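PDB 4IRT: uncharacterized protein from Bacteroides ovatus, which is of unknown function but is a putative neuraminidase with a BNR repeat-like domain of the beta-propeller class. Local coordinates for residues A[175-180]-A[195-200]; A[201-206]-A[250-255]. All blocks are in the same frame, centred on the assembly; numbering follows the deposited sequence.

Interaction 1: residues A[175-180]-A[195-200]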
loop_
_atom_site.group_PDB
_atom_site.type_symbol
_atom_site.label_atom_id
_atom_site.label_comp_id
_atom_site.label_asym_id
_atom_site.label_seq_id
_atom_site.Cartn_x
_atom_site.Cartn_y
_atom_site.Cartn_z
ATOM N N ASN A 175 -5.809 7.556 -23.504
ATOM C CA ASN A 175 -6.021 6.368 -24.355
ATOM C C ASN A 175 -4.752 5.759 -24.930
ATOM O O ASN A 175 -4.807 5.098 -25.946
ATOM C CB ASN A 175 -7.008 6.693 -25.480
ATOM C CG ASN A 175 -8.335 7.225 -24.943
ATOM O OD1 ASN A 175 -8.973 6.592 -24.098
ATOM N ND2 ASN A 175 -8.740 8.394 -25.406
ATOM N N LYS A 176 -3.631 5.954 -24.236
ATOM C CA LYS A 176 -2.307 5.557 -24.704
ATOM C C LYS A 176 -1.589 4.690 -23.679
ATOM O O LYS A 176 -0.957 3.701 -24.025
ATOM C CB LYS A 176 -1.421 6.807 -24.913
ATOM C CG LYS A 176 -1.675 7.532 -26.195
ATOM C CD LYS A 176 -0.669 8.634 -26.405
ATOM C CE LYS A 176 -0.926 9.308 -27.734
ATOM N NZ LYS A 176 -0.438 10.711 -27.695
ATOM N N ARG A 177 -1.659 5.124 -22.416
ATOM C CA ARG A 177 -0.819 4.585 -21.357
ATOM C C ARG A 177 -1.624 4.376 -20.081
ATOM O O ARG A 177 -2.702 4.939 -19.915
ATOM C CB ARG A 177 0.379 5.514 -21.084
ATOM C CG ARG A 177 0.014 6.919 -20.563
ATOM C CD ARG A 177 1.233 7.817 -20.431
ATOM N NE ARG A 177 1.980 7.960 -21.683
ATOM C CZ ARG A 177 1.674 8.800 -22.669
ATOM N NH1 ARG A 177 0.658 9.654 -22.554
ATOM N NH2 ARG A 177 2.401 8.803 -23.784
ATOM N N ASN A 178 -1.101 3.530 -19.214
ATOM C CA ASN A 178 -1.642 3.319 -17.903
ATOM C C ASN A 178 -0.751 4.018 -16.870
ATOM O O ASN A 178 0.394 4.402 -17.156
ATOM C CB ASN A 178 -1.729 1.813 -17.585
ATOM C CG ASN A 178 -2.797 1.086 -18.389
ATOM O OD1 ASN A 178 -2.504 0.231 -19.214
ATOM N ND2 ASN A 178 -4.023 1.428 -18.150
ATOM N N ALA A 179 -1.282 4.126 -15.659
ATOM C CA ALA A 179 -0.514 4.514 -14.470
ATOM C C ALA A 179 -0.693 3.476 -13.371
ATOM O O ALA A 179 -1.715 2.772 -13.353
ATOM C CB ALA A 179 -0.983 5.861 -13.981
ATOM N N TYR A 180 0.301 3.390 -12.469
ATOM C CA TYR A 180 0.221 2.649 -11.223
ATOM C C TYR A 180 0.652 3.576 -10.128
ATOM O O TYR A 180 1.748 4.143 -10.188
ATOM C CB TYR A 180 1.112 1.414 -11.236
ATOM C CG TYR A 180 0.627 0.418 -12.233
ATOM C CD1 TYR A 180 -0.332 -0.533 -11.879
ATOM C CD2 TYR A 180 1.102 0.433 -13.522
ATOM C CE1 TYR A 180 -0.805 -1.451 -12.818
ATOM C CE2 TYR A 180 0.641 -0.474 -14.465
ATOM C CZ TYR A 180 -0.317 -1.405 -14.106
ATOM O OH TYR A 180 -0.767 -2.279 -15.068
ATOM N N TRP A 195 3.059 8.090 -8.753
ATOM C CA TRP A 195 2.790 7.047 -9.733
ATOM C C TRP A 195 3.907 6.903 -10.730
ATOM O O TRP A 195 4.731 7.790 -10.851
ATOM C CB TRP A 195 1.466 7.302 -10.465
ATOM C CG TRP A 195 1.406 8.457 -11.391
ATOM C CD1 TRP A 195 1.555 8.412 -12.778
ATOM C CD2 TRP A 195 1.090 9.822 -11.071
ATOM N NE1 TRP A 195 1.372 9.664 -13.307
ATOM C CE2 TRP A 195 1.082 10.547 -12.294
ATOM C CE3 TRP A 195 0.863 10.517 -9.874
ATOM C CZ2 TRP A 195 0.876 11.928 -12.344
ATOM C CZ3 TRP A 195 0.624 11.918 -9.926
ATOM C CH2 TRP A 195 0.628 12.592 -11.150
ATOM N N VAL A 196 3.897 5.778 -11.430
ATOM C CA VAL A 196 4.747 5.544 -12.596
ATOM C C VAL A 196 3.811 5.385 -13.782
ATOM O O VAL A 196 2.630 4.999 -13.633
ATOM C CB VAL A 196 5.627 4.270 -12.454
ATOM C CG1 VAL A 196 6.417 4.324 -11.133
ATOM C CG2 VAL A 196 4.792 3.002 -12.559
ATOM N N TRP A 197 4.317 5.729 -14.950
ATOM C CA TRP A 197 3.607 5.453 -16.152
ATOM C C TRP A 197 3.940 4.065 -16.613
ATOM O O TRP A 197 5.051 3.577 -16.397
ATOM C CB TRP A 197 4.015 6.422 -17.240
ATOM C CG TRP A 197 3.673 7.854 -16.954
ATOM C CD1 TRP A 197 4.553 8.882 -16.802
ATOM C CD2 TRP A 197 2.358 8.437 -16.848
ATOM N NE1 TRP A 197 3.873 10.068 -16.601
ATOM C CE2 TRP A 197 2.527 9.818 -16.632
ATOM C CE3 TRP A 197 1.057 7.926 -16.942
ATOM C CZ2 TRP A 197 1.430 10.711 -16.508
ATOM C CZ3 TRP A 197 -0.013 8.805 -16.822
ATOM C CH2 TRP A 197 0.183 10.178 -16.599
ATOM N N ARG A 198 2.982 3.410 -17.261
ATOM C CA ARG A 198 3.327 2.228 -18.042
ATOM C C ARG A 198 2.848 2.452 -19.459
ATOM O O ARG A 198 1.653 2.581 -19.702
ATOM C CB ARG A 198 2.734 0.933 -17.531
ATOM C CG ARG A 198 3.398 -0.218 -18.285
ATOM C CD ARG A 198 2.874 -1.580 -17.972
ATOM N NE ARG A 198 3.336 -2.056 -16.679
ATOM C CZ ARG A 198 3.038 -3.251 -16.211
ATOM N NH1 ARG A 198 2.348 -4.098 -16.967
ATOM N NH2 ARG A 198 3.440 -3.620 -15.004
ATOM N N GLU A 199 3.780 2.430 -20.388
ATOM C CA GLU A 199 3.523 2.871 -21.726
ATOM C C GLU A 199 2.651 1.890 -22.526
ATOM O O GLU A 199 1.751 2.329 -23.227
ATOM C CB GLU A 199 4.846 3.176 -22.417
ATOM C CG GLU A 199 4.761 4.214 -23.495
ATOM C CD GLU A 199 4.098 5.535 -23.086
ATOM O OE1 GLU A 199 4.131 5.982 -21.929
ATOM O OE2 GLU A 199 3.574 6.184 -23.981
ATOM N N THR A 200 2.863 0.573 -22.356
ATOM C CA THR A 200 2.051 -0.428 -23.037
ATOM C C THR A 200 1.921 -1.696 -22.178
ATOM O O THR A 200 2.123 -1.654 -20.975
ATOM C CB THR A 200 2.593 -0.675 -24.484
ATOM O OG1 THR A 200 1.702 -1.515 -25.251
ATOM C CG2 THR A 200 4.000 -1.295 -24.459
HETATM O O HOH W 1 -0.072 0.645 -20.726
#

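Interaction 2: residues A[201-206]-A[250-255]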
loop_
_atom_site.group_PDB
_atom_site.type_symbol
_atom_site.label_atom_id
_atom_site.label_comp_id
_atom_site.label_asym_id
_atom_site.label_seq_id
_atom_site.Cartn_x
_atom_site.Cartn_y
_atom_site.Cartn_z
ATOM N N TRP A 201 1.537 -2.820 -22.775
ATOM C CA TRP A 201 1.266 -4.048 -21.991
ATOM C C TRP A 201 2.382 -4.414 -21.028
ATOM O O TRP A 201 2.124 -4.792 -19.889
ATOM C CB TRP A 201 1.016 -5.231 -22.936
ATOM C CG TRP A 201 -0.238 -5.071 -23.764
ATOM C CD1 TRP A 201 -0.325 -4.667 -25.068
ATOM C CD2 TRP A 201 -1.580 -5.299 -23.323
ATOM N NE1 TRP A 201 -1.658 -4.625 -25.460
ATOM C CE2 TRP A 201 -2.438 -5.009 -24.408
ATOM C CE3 TRP A 201 -2.142 -5.741 -22.108
ATOM C CZ2 TRP A 201 -3.823 -5.143 -24.321
ATOM C CZ3 TRP A 201 -3.533 -5.882 -22.030
ATOM C CH2 TRP A 201 -4.347 -5.560 -23.118
ATOM N N HIS A 202 3.620 -4.292 -21.482
ATOM C CA HIS A 202 4.720 -4.961 -20.836
ATOM C C HIS A 202 5.352 -4.165 -19.700
ATOM O O HIS A 202 5.520 -2.955 -19.778
ATOM C CB HIS A 202 5.751 -5.349 -21.865
ATOM C CG HIS A 202 5.155 -6.068 -23.031
ATOM N ND1 HIS A 202 4.554 -5.405 -24.084
ATOM C CD2 HIS A 202 4.987 -7.391 -23.264
ATOM C CE1 HIS A 202 4.083 -6.297 -24.942
ATOM N NE2 HIS A 202 4.333 -7.510 -24.467
ATOM N N VAL A 203 5.691 -4.885 -18.647
ATOM C CA VAL A 203 6.246 -4.286 -17.437
ATOM C C VAL A 203 7.519 -3.464 -17.680
ATOM O O VAL A 203 7.756 -2.461 -16.998
ATOM C CB VAL A 203 6.509 -5.370 -16.370
ATOM C CG1 VAL A 203 7.633 -6.312 -16.776
ATOM C CG2 VAL A 203 6.803 -4.699 -15.020
ATOM N N GLU A 204 8.354 -3.874 -18.636
ATOM C CA GLU A 204 9.565 -3.105 -18.952
ATOM C C GLU A 204 9.311 -1.720 -19.534
ATOM O O GLU A 204 10.263 -0.953 -19.699
ATOM C CB GLU A 204 10.510 -3.890 -19.885
ATOM C CG GLU A 204 9.940 -4.180 -21.273
ATOM C CD GLU A 204 9.171 -5.493 -21.378
ATOM O OE1 GLU A 204 8.653 -6.001 -20.336
ATOM O OE2 GLU A 204 9.063 -5.981 -22.551
ATOM N N THR A 205 8.050 -1.416 -19.853
ATOM C CA THR A 205 7.671 -0.122 -20.379
ATOM C C THR A 205 7.171 0.837 -19.277
ATOM O O THR A 205 6.665 1.916 -19.583
ATOM C CB THR A 205 6.654 -0.217 -21.557
ATOM O OG1 THR A 205 5.341 -0.569 -21.091
ATOM C CG2 THR A 205 7.120 -1.223 -22.602
ATOM N N ASN A 206 7.318 0.449 -18.005
ATOM C CA ASN A 206 7.170 1.397 -16.898
ATOM C C ASN A 206 8.241 2.493 -17.053
ATOM O O ASN A 206 9.377 2.217 -17.476
ATOM C CB ASN A 206 7.437 0.735 -15.536
ATOM C CG ASN A 206 6.360 -0.225 -15.087
ATOM O OD1 ASN A 206 5.196 -0.216 -15.562
ATOM N ND2 ASN A 206 6.745 -1.074 -14.119
ATOM N N LEU A 250 12.323 -0.517 -13.323
ATOM C CA LEU A 250 11.462 0.264 -12.467
ATOM C C LEU A 250 10.147 -0.486 -12.268
ATOM O O LEU A 250 9.493 -0.883 -13.234
ATOM C CB LEU A 250 11.189 1.627 -13.081
ATOM C CG LEU A 250 10.232 2.501 -12.277
ATOM C CD1 LEU A 250 10.813 2.887 -10.933
ATOM C CD2 LEU A 250 9.833 3.705 -13.107
ATOM N N ILE A 251 9.801 -0.699 -11.012
ATOM C CA ILE A 251 8.632 -1.504 -10.647
ATOM C C ILE A 251 7.442 -0.589 -10.461
ATOM O O ILE A 251 7.590 0.622 -10.229
ATOM C CB ILE A 251 8.926 -2.353 -9.382
ATOM C CG1 ILE A 251 7.825 -3.389 -9.061
ATOM C CG2 ILE A 251 9.188 -1.459 -8.188
ATOM C CD1 ILE A 251 7.592 -4.418 -10.142
ATOM N N ASN A 252 6.258 -1.163 -10.620
ATOM C CA ASN A 252 5.003 -0.449 -10.398
ATOM C C ASN A 252 4.275 -0.928 -9.143
ATOM O O ASN A 252 4.430 -2.083 -8.754
ATOM C CB ASN A 252 4.058 -0.620 -11.591
ATOM C CG ASN A 252 3.861 -2.060 -11.984
ATOM O OD1 ASN A 252 4.746 -2.685 -12.542
ATOM N ND2 ASN A 252 2.686 -2.607 -11.685
ATOM N N GLN A 253 3.524 0.004 -8.550
ATOM C CA GLN A 253 2.609 -0.196 -7.433
ATOM C C GLN A 253 3.416 -0.491 -6.169
ATOM O O GLN A 253 3.529 -1.645 -5.765
ATOM C CB GLN A 253 1.620 -1.316 -7.756
ATOM C CG GLN A 253 0.507 -1.474 -6.760
ATOM C CD GLN A 253 -0.566 -2.397 -7.268
ATOM O OE1 GLN A 253 -0.273 -3.424 -7.864
ATOM N NE2 GLN A 253 -1.805 -2.057 -6.998
ATOM N N THR A 254 4.006 0.547 -5.583
ATOM C CA THR A 254 4.818 0.379 -4.381
ATOM C C THR A 254 4.100 1.093 -3.234
ATOM O O THR A 254 2.936 0.778 -2.950
ATOM C CB THR A 254 6.284 0.826 -4.575
ATOM O OG1 THR A 254 6.331 2.216 -4.942
ATOM C CG2 THR A 254 6.963 -0.025 -5.660
ATOM N N SER A 255 4.758 2.042 -2.573
ATOM C CA SER A 255 4.165 2.701 -1.427
ATOM C C SER A 255 4.861 4.027 -1.199
ATOM O O SER A 255 5.935 4.315 -1.776
ATOM C CB SER A 255 4.253 1.812 -0.163
ATOM O OG SER A 255 5.596 1.801 0.360
HETATM O O HOH W 2 10.096 -1.545 -15.801
HETATM O O HOH W 3 11.854 0.707 -16.312
#

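Interaction 1: residues A[175-180]-A[195-200]
Arg177 CD settles on one face of the Trp197 indole, toward its rim, 3.5 Å from CE3, while Trp195 NE1 lies against the opposite face. The indole thus stands as a ridge between the arginine methylenes and its neighbour. Ala179 CB fills the hollow beside it, 3.8 Å from Trp195 CD1. On the other face of the sheet Tyr180 and Arg198 cross obliquely: Tyr180 CE2 sits over the guanidinium, 3.8 Å from Arg198 NE, which bonds Asn206 OD1. Arg198 CB lies at the edge of the Tyr180 ring, in its plane, 4.0 Å from CE2.

The backbones form the antiparallel hairpin of strands 178-185 and 191-198, the first two of a four-stranded sheet. Asn178 and Arg198 exchange two hydrogen bonds (Arg198 N to Asn178 O 2.8 Å), as do Tyr180 and Val196. Water 1 joins Asn178 OD1 to Arg198 O.

Beyond the strand ends Arg177, bent at chi3 (57°), meets Glu199 side-on, NE to OE1 at 2.9 Å and NH2 to OE2 at 2.9 Å. With His207 NE2 as a second partner of Glu199 OE1, this two-point salt bridge limits the carboxylate's rotation.

Interaction 2: residues A[201-206]-A[250-255]
Two loops of the propeller-like fold meet here: the turn between strands 191-198 and 206-214, which holds a short 3-10 segment at 203-205, and the loop that leads from the sheet ending in strand 239-242 to the next sheet, beginning with strand 255-258. The contact is small and buried, and it is carried by the side-chain amide of Asn206. Its single nitrogen spends both N-H groups on the facing loop. One runs to the backbone carbonyl of Leu250, with ND2 to O at 2.9 Å and almost straight at 175°; this oxygen lies practically in the amide plane of Asn206. The other reaches Asn252, with ND2 to OD1 at 3.0 Å. The two amides are turned strongly against each other, their planes 71° apart, and the side chains cross at about a right angle. Asn206 CB points at the other loop, 3.5 Å from Leu250 O.

Arg198 donates to both amide oxygens: NE to Asn206 OD1, and NH2 to Asn252 OD1, which already accepts from Asn206 ND2. Asn206 is therefore held at both ends of its amide, which fixes its flip, and the arginine probably polarises the two oxygens. Arg316 takes the backbone O of Asn252 on the sheet-to-sheet loop.

The turn itself is tied by His202 O, which accepts from both Thr205 N and Thr205 OG1, the hydroxyl at 2.7 Å. Water 3 lies between Asn206 O and Leu250 N, and water 2 between Val203 O and Leu250 O. Beside the amide pair, the methyl Val203 CG2 packs 3.8 Å from Asn252 OD1.

Interaction 1 runs directly into interaction 2 along the chain, and their centres lie 9 Å apart. Arg198 connects them: from the hairpin it reaches both loops, with NE 2.8 Å from Asn206 OD1 and NH2 2.9 Å from Asn252 OD1, both probable hydrogen bonds. Its stem packs on the turn too, CG lying 3.4 Å from Thr205 OG1. The guanidinium that carries Tyr180 CE2 over one face thus probably helps to orient the amides joining 201-206 to 250-255, so one sheet and the loop leading to the next share a polar network. A 1,2-ethanediol molecule, probably from the crystallisation liquor, lies about 4 Å from the side chain of Ala179.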